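Local coordinates for protein uronate isomerase (Caulobacter crescentus, PDB 2Q01) that catalyses the interconversion of D-glucuronate with D-fructuronate and of D-galacturonate with D-tagaturonate in bacterial uronate metabolism, at residues 37-49 and 415-429. Numbering follows the deposited sequence. Where two conformers were deposited one is given.
Sequences IISPHGHTDPSWF and FNDDTRAFLSIPARH
The HxH motif that follows the first barrel strand of this amidohydrolase-type TIM barrel, H41 and H43, meets D418 in the loop that runs into helix 425-445. In metallo-dependent hydrolases the corresponding histidines and the aspartate after the last barrel strand typically bind the metal, so H41, H43 and D418 probably mark that site; the model has no metal between them. D418 OD1 lies 3.1 Å from H41 CE1 and 3.1 Å from H43 CD2, near the plane of the H43 ring at its edge. With chi1 at -176°, H41 swings its imidazole alongside the carboxylate, the planes 23° apart; its NE2 makes a weak hydrogen bond to D251, and H309 stacks on the ring. Backbone bonds D418 N to H41 O and H43 N to T419 O hold the two loops together. Water 2 bridges them, accepting from D417 N and donating to H41 O. Farther along the loop, the extended R420 side chain reaches past H43: NH2 donates to H43 O (3.0 Å), NH1 forms a long salt bridge with D45 OD1, and W48 CZ2 lies over one guanidinium face. D45 OD2 accepts from S47 N, a capping bond at the turn leading into the next helix. Beyond T44, F49 turns its edge to the face of F422, ring centroids 5.3 Å apart. At strand 37-39, I37 CD1 packs on P426, the H429 ring is sandwiched between I37 CG2 and F415 CD2, and H429 NE2 donates to I38 O at 3.1 Å, from above the carbonyl plane.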
ATOM      1  N   ILE B  37       6.728 -31.828   1.311  1.00 37.51           N
ATOM      2  CA  ILE B  37       6.704 -30.546   2.004  1.00 36.95           C
ATOM      3  C   ILE B  37       8.089 -30.209   2.576  1.00 32.35           C
ATOM      4  O   ILE B  37       8.680 -30.992   3.323  1.00 40.94           O
ATOM      5  CB  ILE B  37       5.623 -30.542   3.112  1.00 32.41           C
ATOM      6  CG1 ILE B  37       4.224 -30.546   2.486  1.00 38.01           C
ATOM      7  CG2 ILE B  37       5.786 -29.344   4.045  1.00 38.59           C
ATOM      8  CD1 ILE B  37       3.122 -30.947   3.445  1.00 36.84           C
ATOM      9  N   ILE B  38       8.612 -29.052   2.190  1.00 43.65           N
ATOM     10  CA  ILE B  38       9.831 -28.522   2.795  1.00 48.75           C
ATOM     11  C   ILE B  38       9.456 -27.325   3.654  1.00 49.24           C
ATOM     12  O   ILE B  38       8.941 -26.313   3.154  1.00 44.00           O
ATOM     13  CB  ILE B  38      10.882 -28.132   1.744  1.00 47.02           C
ATOM     14  CG1 ILE B  38      11.298 -29.365   0.946  1.00 45.37           C
ATOM     15  CG2 ILE B  38      12.100 -27.492   2.407  1.00 53.46           C
ATOM     16  CD1 ILE B  38      11.873 -29.025  -0.387  1.00 70.61           C
ATOM     17  N   SER B  39       9.711 -27.466   4.949  1.00 44.11           N
ATOM     18  CA  SER B  39       9.264 -26.501   5.937  1.00 41.39           C
ATOM     19  C   SER B  39      10.455 -25.942   6.737  1.00 38.71           C
ATOM     20  O   SER B  39      10.712 -26.370   7.864  1.00 44.70           O
ATOM     21  CB  SER B  39       8.226 -27.160   6.848  1.00 40.18           C
ATOM     22  OG  SER B  39       7.695 -26.233   7.770  1.00 34.29           O
ATOM     23  N   PRO B  40      11.168 -24.954   6.160  1.00 45.79           N
ATOM     24  CA  PRO B  40      12.481 -24.562   6.666  1.00 40.08           C
ATOM     25  C   PRO B  40      12.466 -23.552   7.826  1.00 45.28           C
ATOM     26  O   PRO B  40      13.525 -23.241   8.374  1.00 38.40           O
ATOM     27  CB  PRO B  40      13.153 -23.969   5.432  1.00 50.04           C
ATOM     28  CG  PRO B  40      12.025 -23.454   4.585  1.00 48.37           C
ATOM     29  CD  PRO B  40      10.758 -24.130   5.006  1.00 40.22           C
ATOM     30  N   HIS B  41      11.283 -23.061   8.199  1.00 43.85           N
ATOM     31  CA  HIS B  41      11.127 -22.226   9.387  1.00 40.32           C
ATOM     32  C   HIS B  41       9.769 -22.436  10.045  1.00 45.42           C
ATOM     33  O   HIS B  41       8.725 -22.216   9.420  1.00 42.74           O
ATOM     34  CB  HIS B  41      11.323 -20.743   9.054  1.00 50.05           C
ATOM     35  CG  HIS B  41      11.265 -19.846  10.253  1.00 60.43           C
ATOM     36  ND1 HIS B  41      10.231 -18.962  10.473  1.00 61.00           N
ATOM     37  CD2 HIS B  41      12.104 -19.711  11.308  1.00 59.39           C
ATOM     38  CE1 HIS B  41      10.443 -18.312  11.603  1.00 65.94           C
ATOM     39  NE2 HIS B  41      11.572 -18.750  12.130  1.00 70.10           N
ATOM     40  N   GLY B  42       9.787 -22.845  11.312  1.00 47.08           N
ATOM     41  CA  GLY B  42       8.555 -23.091  12.057  1.00 37.50           C
ATOM     42  C   GLY B  42       8.737 -23.259  13.553  1.00 45.27           C
ATOM     43  O   GLY B  42       9.863 -23.220  14.060  1.00 40.80           O
ATOM     44  N   HIS B  43       7.620 -23.473  14.252  1.00 45.88           N
ATOM     45  CA  HIS B  43       7.601 -23.481  15.716  1.00 46.60           C
ATOM     46  C   HIS B  43       6.941 -24.710  16.344  1.00 42.41           C
ATOM     47  O   HIS B  43       6.320 -24.609  17.404  1.00 52.94           O
ATOM     48  CB  HIS B  43       6.938 -22.202  16.240  1.00 51.26           C
ATOM     49  CG  HIS B  43       7.652 -20.950  15.842  1.00 68.12           C
ATOM     50  ND1 HIS B  43       8.685 -20.413  16.580  1.00 81.68           N
ATOM     51  CD2 HIS B  43       7.490 -20.135  14.774  1.00 69.09           C
ATOM     52  CE1 HIS B  43       9.125 -19.318  15.986  1.00 85.23           C
ATOM     53  NE2 HIS B  43       8.417 -19.128  14.887  1.00 82.93           N
ATOM     54  N   THR B  44       7.084 -25.867  15.705  1.00 46.70           N
ATOM     55  CA  THR B  44       6.597 -27.119  16.290  1.00 44.83           C
ATOM     56  C   THR B  44       7.549 -27.575  17.398  1.00 49.68           C
ATOM     57  O   THR B  44       8.727 -27.198  17.409  1.00 52.67           O
ATOM     58  CB  THR B  44       6.410 -28.253  15.236  1.00 44.08           C
ATOM     59  OG1 THR B  44       7.676 -28.612  14.668  1.00 48.01           O
ATOM     60  CG2 THR B  44       5.442 -27.827  14.123  1.00 47.57           C
ATOM     61  N   ASP B  45       7.030 -28.370  18.330  1.00 44.02           N
ATOM     62  CA  ASP B  45       7.808 -28.866  19.464  1.00 47.59           C
ATOM     63  C   ASP B  45       8.547 -30.126  19.021  1.00 47.07           C
ATOM     64  O   ASP B  45       7.908 -31.093  18.612  1.00 44.91           O
ATOM     65  CB  ASP B  45       6.865 -29.175  20.633  1.00 49.03           C
ATOM     66  CG  ASP B  45       7.575 -29.280  21.976  1.00 48.10           C
ATOM     67  OD1 ASP B  45       6.877 -29.146  23.003  1.00 57.74           O
ATOM     68  OD2 ASP B  45       8.801 -29.505  22.031  1.00 63.13           O
ATOM     69  N   PRO B  46       9.896 -30.117  19.093  1.00 48.01           N
ATOM     70  CA  PRO B  46      10.723 -31.290  18.763  1.00 47.61           C
ATOM     71  C   PRO B  46      10.494 -32.507  19.663  1.00 45.36           C
ATOM     72  O   PRO B  46      10.791 -33.630  19.260  1.00 48.87           O
ATOM     73  CB  PRO B  46      12.152 -30.776  18.959  1.00 47.30           C
ATOM     74  CG  PRO B  46      12.019 -29.612  19.888  1.00 39.01           C
ATOM     75  CD  PRO B  46      10.736 -28.964  19.473  1.00 51.49           C
ATOM     76  N   SER B  47       9.974 -32.277  20.867  1.00 49.37           N
ATOM     77  CA  SER B  47       9.688 -33.352  21.814  1.00 47.56           C
ATOM     78  C   SER B  47       8.534 -34.244  21.359  1.00 48.37           C
ATOM     79  O   SER B  47       8.443 -35.397  21.783  1.00 62.59           O
ATOM     80  CB  SER B  47       9.380 -32.779  23.195  1.00 49.13           C
ATOM     81  OG  SER B  47       8.085 -32.211  23.227  1.00 35.72           O
ATOM     82  N   TRP B  48       7.662 -33.706  20.505  1.00 46.98           N
ATOM     83  CA  TRP B  48       6.556 -34.467  19.919  1.00 44.61           C
ATOM     84  C   TRP B  48       7.047 -35.668  19.118  1.00 45.72           C
ATOM     85  O   TRP B  48       6.422 -36.723  19.136  1.00 52.85           O
ATOM     86  CB  TRP B  48       5.692 -33.585  19.012  1.00 40.44           C
ATOM     87  CG  TRP B  48       4.910 -32.502  19.714  1.00 42.35           C
ATOM     88  CD1 TRP B  48       4.578 -32.442  21.041  1.00 39.08           C
ATOM     89  CD2 TRP B  48       4.325 -31.343  19.104  1.00 43.15           C
ATOM     90  NE1 TRP B  48       3.838 -31.310  21.295  1.00 38.40           N
ATOM     91  CE2 TRP B  48       3.666 -30.619  20.124  1.00 37.82           C
ATOM     92  CE3 TRP B  48       4.300 -30.841  17.791  1.00 46.82           C
ATOM     93  CZ2 TRP B  48       2.997 -29.413  19.876  1.00 56.26           C
ATOM     94  CZ3 TRP B  48       3.630 -29.642  17.545  1.00 51.42           C
ATOM     95  CH2 TRP B  48       2.988 -28.943  18.583  1.00 52.32           C
ATOM     96  N   PHE B  49       8.174 -35.504  18.434  1.00 45.08           N
ATOM     97  CA  PHE B  49       8.729 -36.560  17.592  1.00 48.47           C
ATOM     98  C   PHE B  49       9.775 -37.408  18.310  1.00 49.90           C
ATOM     99  O   PHE B  49      10.071 -38.522  17.876  1.00 53.44           O
ATOM    100  CB  PHE B  49       9.296 -35.970  16.294  1.00 43.91           C
ATOM    101  CG  PHE B  49       8.343 -35.049  15.595  1.00 50.61           C
ATOM    102  CD1 PHE B  49       8.490 -33.670  15.695  1.00 39.56           C
ATOM    103  CD2 PHE B  49       7.273 -35.560  14.867  1.00 50.08           C
ATOM    104  CE1 PHE B  49       7.595 -32.815  15.065  1.00 54.17           C
ATOM    105  CE2 PHE B  49       6.373 -34.711  14.235  1.00 44.77           C
ATOM    106  CZ  PHE B  49       6.535 -33.337  14.334  1.00 37.08           C
ATOM    107  N   PHE B 415       8.189 -20.885   0.242  1.00 48.43           N
ATOM    108  CA  PHE B 415       7.205 -20.774   1.313  1.00 42.29           C
ATOM    109  C   PHE B 415       7.671 -21.464   2.591  1.00 42.33           C
ATOM    110  O   PHE B 415       8.263 -22.542   2.545  1.00 50.13           O
ATOM    111  CB  PHE B 415       5.856 -21.357   0.840  1.00 42.09           C
ATOM    112  CG  PHE B 415       4.794 -21.413   1.909  1.00 36.79           C
ATOM    113  CD1 PHE B 415       4.082 -20.272   2.263  1.00 36.08           C
ATOM    114  CD2 PHE B 415       4.495 -22.614   2.557  1.00 33.33           C
ATOM    115  CE1 PHE B 415       3.102 -20.326   3.259  1.00 39.84           C
ATOM    116  CE2 PHE B 415       3.518 -22.672   3.555  1.00 28.58           C
ATOM    117  CZ  PHE B 415       2.820 -21.531   3.899  1.00 31.83           C
ATOM    118  N   ASN B 416       7.408 -20.823   3.726  1.00 44.64           N
ATOM    119  CA  ASN B 416       7.480 -21.480   5.026  1.00 49.84           C
ATOM    120  C   ASN B 416       6.162 -21.289   5.774  1.00 50.02           C
ATOM    121  O   ASN B 416       5.519 -20.252   5.645  1.00 46.05           O
ATOM    122  CB  ASN B 416       8.696 -21.012   5.843  1.00 53.16           C
ATOM    123  CG  ASN B 416       8.639 -19.541   6.215  1.00 53.41           C
ATOM    124  OD1 ASN B 416       9.208 -18.694   5.529  1.00 66.16           O
ATOM    125  ND2 ASN B 416       7.972 -19.232   7.318  1.00 51.73           N
ATOM    126  N   ASP B 417       5.754 -22.292   6.542  1.00 54.09           N
ATOM    127  CA  ASP B 417       4.449 -22.258   7.191  1.00 53.54           C
ATOM    128  C   ASP B 417       4.426 -21.426   8.471  1.00 60.13           C
ATOM    129  O   ASP B 417       3.390 -20.836   8.798  1.00 63.92           O
ATOM    130  CB  ASP B 417       3.924 -23.673   7.450  1.00 55.64           C
ATOM    131  CG  ASP B 417       4.947 -24.566   8.126  1.00 52.84           C
ATOM    132  OD1 ASP B 417       5.402 -25.528   7.476  1.00 49.16           O
ATOM    133  OD2 ASP B 417       5.297 -24.315   9.299  1.00 63.59           O
ATOM    134  N   ASP B 418       5.561 -21.408   9.181  1.00 58.23           N
ATOM    135  CA  ASP B 418       5.770 -20.624  10.415  1.00 56.35           C
ATOM    136  C   ASP B 418       4.671 -20.831  11.473  1.00 58.05           C
ATOM    137  O   ASP B 418       4.112 -19.873  12.016  1.00 61.77           O
ATOM    138  CB  ASP B 418       5.958 -19.133  10.081  1.00 54.80           C
ATOM    139  CG  ASP B 418       6.532 -18.329  11.242  1.00 72.20           C
ATOM    140  OD1 ASP B 418       7.423 -18.836  11.953  1.00 68.52           O
ATOM    141  OD2 ASP B 418       6.079 -17.181  11.444  1.00 81.25           O
ATOM    142  N   THR B 419       4.362 -22.092  11.755  1.00 49.63           N
ATOM    143  CA  THR B 419       3.242 -22.411  12.640  1.00 50.64           C
ATOM    144  C   THR B 419       3.616 -23.406  13.742  1.00 50.12           C
ATOM    145  O   THR B 419       4.572 -24.176  13.604  1.00 46.69           O
ATOM    146  CB  THR B 419       1.997 -22.900  11.827  1.00 49.79           C
ATOM    147  OG1 THR B 419       0.878 -23.095  12.705  1.00 49.34           O
ATOM    148  CG2 THR B 419       2.297 -24.195  11.062  1.00 34.61           C
ATOM    149  N   ARG B 420       2.872 -23.356  14.844  1.00 54.98           N
ATOM    150  CA  ARG B 420       2.970 -24.368  15.890  1.00 61.69           C
ATOM    151  C   ARG B 420       1.972 -25.507  15.617  1.00 61.01           C
ATOM    152  O   ARG B 420       2.224 -26.662  15.975  1.00 61.37           O
ATOM    153  CB  ARG B 420       2.751 -23.746  17.279  1.00 64.08           C
ATOM    154  CG  ARG B 420       3.045 -24.694  18.440  1.00 79.41           C
ATOM    155  CD  ARG B 420       3.404 -23.977  19.736  1.00 97.62           C
ATOM    156  NE  ARG B 420       3.665 -24.936  20.815  1.00100.54           N
ATOM    157  CZ  ARG B 420       4.846 -25.507  21.060  1.00 94.24           C
ATOM    158  NH1 ARG B 420       4.966 -26.368  22.064  1.00 79.85           N
ATOM    159  NH2 ARG B 420       5.908 -25.227  20.312  1.00 84.56           N
ATOM    160  N   ALA B 421       0.853 -25.170  14.971  1.00 58.84           N
ATOM    161  CA  ALA B 421      -0.184 -26.139  14.614  1.00 59.12           C
ATOM    162  C   ALA B 421       0.323 -27.106  13.545  1.00 59.76           C
ATOM    163  O   ALA B 421       0.435 -26.758  12.369  1.00 69.30           O
ATOM    164  CB  ALA B 421      -1.456 -25.426  14.154  1.00 55.82           C
ATOM    165  N   PHE B 422       0.641 -28.320  13.979  1.00 54.30           N
ATOM    166  CA  PHE B 422       1.280 -29.315  13.133  1.00 51.49           C
ATOM    167  C   PHE B 422       0.344 -29.857  12.056  1.00 56.12           C
ATOM    168  O   PHE B 422       0.765 -30.074  10.920  1.00 56.55           O
ATOM    169  CB  PHE B 422       1.825 -30.454  13.995  1.00 50.57           C
ATOM    170  CG  PHE B 422       2.461 -31.562  13.211  1.00 50.19           C
ATOM    171  CD1 PHE B 422       3.632 -31.342  12.490  1.00 47.28           C
ATOM    172  CD2 PHE B 422       1.896 -32.830  13.203  1.00 51.31           C
ATOM    173  CE1 PHE B 422       4.226 -32.369  11.763  1.00 44.85           C
ATOM    174  CE2 PHE B 422       2.482 -33.863  12.482  1.00 49.84           C
ATOM    175  CZ  PHE B 422       3.650 -33.632  11.760  1.00 57.51           C
ATOM    176  N   LEU B 423      -0.924 -30.052  12.416  1.00 53.39           N
ATOM    177  CA  LEU B 423      -1.934 -30.592  11.504  1.00 50.79           C
ATOM    178  C   LEU B 423      -2.314 -29.654  10.361  1.00 52.58           C
ATOM    179  O   LEU B 423      -2.870 -30.097   9.348  1.00 66.43           O
ATOM    180  CB  LEU B 423      -3.187 -30.987  12.279  1.00 51.26           C
ATOM    181  CG  LEU B 423      -3.329 -32.468  12.619  1.00 54.15           C
ATOM    182  CD1 LEU B 423      -2.375 -32.901  13.725  1.00 56.54           C
ATOM    183  CD2 LEU B 423      -4.755 -32.727  13.024  1.00 47.13           C
ATOM    184  N   SER B 424      -2.013 -28.369  10.533  1.00 51.95           N
ATOM    185  CA  SER B 424      -2.288 -27.358   9.519  0.50 49.50           C
ATOM    186  C   SER B 424      -1.148 -27.235   8.506  1.00 49.16           C
ATOM    187  O   SER B 424      -1.271 -26.513   7.522  1.00 57.36           O
ATOM    188  CB  SER B 424      -2.555 -26.001  10.177  0.50 52.63           C
ATOM    189  OG  SER B 424      -3.748 -26.021  10.943  0.50 60.04           O
ATOM    190  N   ILE B 425      -0.037 -27.934   8.751  1.00 48.20           N
ATOM    191  CA  ILE B 425       1.138 -27.864   7.858  1.00 42.07           C
ATOM    192  C   ILE B 425       0.839 -28.240   6.395  1.00 42.63           C
ATOM    193  O   ILE B 425       1.112 -27.422   5.507  1.00 45.90           O
ATOM    194  CB  ILE B 425       2.406 -28.577   8.443  1.00 38.08           C
ATOM    195  CG1 ILE B 425       2.984 -27.769   9.608  1.00 37.81           C
ATOM    196  CG2 ILE B 425       3.474 -28.801   7.374  1.00 41.82           C
ATOM    197  CD1 ILE B 425       4.212 -28.403  10.246  1.00 28.50           C
ATOM    198  N   PRO B 426       0.267 -29.447   6.134  1.00 44.40           N
ATOM    199  CA  PRO B 426      -0.156 -29.725   4.754  1.00 40.60           C
ATOM    200  C   PRO B 426      -1.230 -28.777   4.203  1.00 35.98           C
ATOM    201  O   PRO B 426      -1.202 -28.465   3.015  1.00 39.89           O
ATOM    202  CB  PRO B 426      -0.683 -31.161   4.826  1.00 44.85           C
ATOM    203  CG  PRO B 426      -1.022 -31.373   6.245  1.00 50.44           C
ATOM    204  CD  PRO B 426       0.005 -30.612   7.004  1.00 49.04           C
ATOM    205  N   ALA B 427      -2.144 -28.323   5.062  1.00 34.79           N
ATOM    206  CA  ALA B 427      -3.155 -27.317   4.708  1.00 34.47           C
ATOM    207  C   ALA B 427      -2.551 -26.001   4.222  1.00 37.27           C
ATOM    208  O   ALA B 427      -2.999 -25.447   3.224  1.00 43.31           O
ATOM    209  CB  ALA B 427      -4.080 -27.061   5.889  1.00 31.61           C
ATOM    210  N   ARG B 428      -1.527 -25.531   4.932  1.00 42.41           N
ATOM    211  CA  ARG B 428      -0.868 -24.252   4.657  1.00 41.03           C
ATOM    212  C   ARG B 428       0.009 -24.292   3.420  1.00 33.16           C
ATOM    213  O   ARG B 428       0.081 -23.316   2.670  1.00 47.41           O
ATOM    214  CB  ARG B 428      -0.033 -23.816   5.864  1.00 38.46           C
ATOM    215  CG  ARG B 428      -0.856 -23.263   7.000  1.00 41.89           C
ATOM    216  CD  ARG B 428      -0.091 -23.305   8.308  1.00 47.28           C
ATOM    217  NE  ARG B 428      -0.947 -22.985   9.452  1.00 58.53           N
ATOM    218  CZ  ARG B 428      -1.207 -21.755   9.885  1.00 57.30           C
ATOM    219  NH1 ARG B 428      -0.679 -20.699   9.279  1.00 52.71           N
ATOM    220  NH2 ARG B 428      -2.002 -21.581  10.934  1.00 69.99           N
ATOM    221  N   HIS B 429       0.693 -25.416   3.228  1.00 31.52           N
ATOM    222  CA  HIS B 429       1.501 -25.644   2.033  1.00 37.48           C
ATOM    223  C   HIS B 429       0.660 -25.826   0.780  1.00 29.20           C
ATOM    224  O   HIS B 429       1.080 -25.416  -0.294  1.00 43.24           O
ATOM    225  CB  HIS B 429       2.444 -26.829   2.224  1.00 37.30           C
ATOM    226  CG  HIS B 429       3.774 -26.444   2.787  1.00 40.74           C
ATOM    227  ND1 HIS B 429       3.982 -26.250   4.134  1.00 45.66           N
ATOM    228  CD2 HIS B 429       4.960 -26.200   2.184  1.00 46.94           C
ATOM    229  CE1 HIS B 429       5.241 -25.906   4.338  1.00 33.62           C
ATOM    230  NE2 HIS B 429       5.856 -25.873   3.171  1.00 46.95           N
TER
HETATM  231  O   HOH W   1       8.577 -24.544   0.689  1.00 30.53           O
HETATM  232  O   HOH W   2       8.098 -23.805   7.353  1.00 51.01           O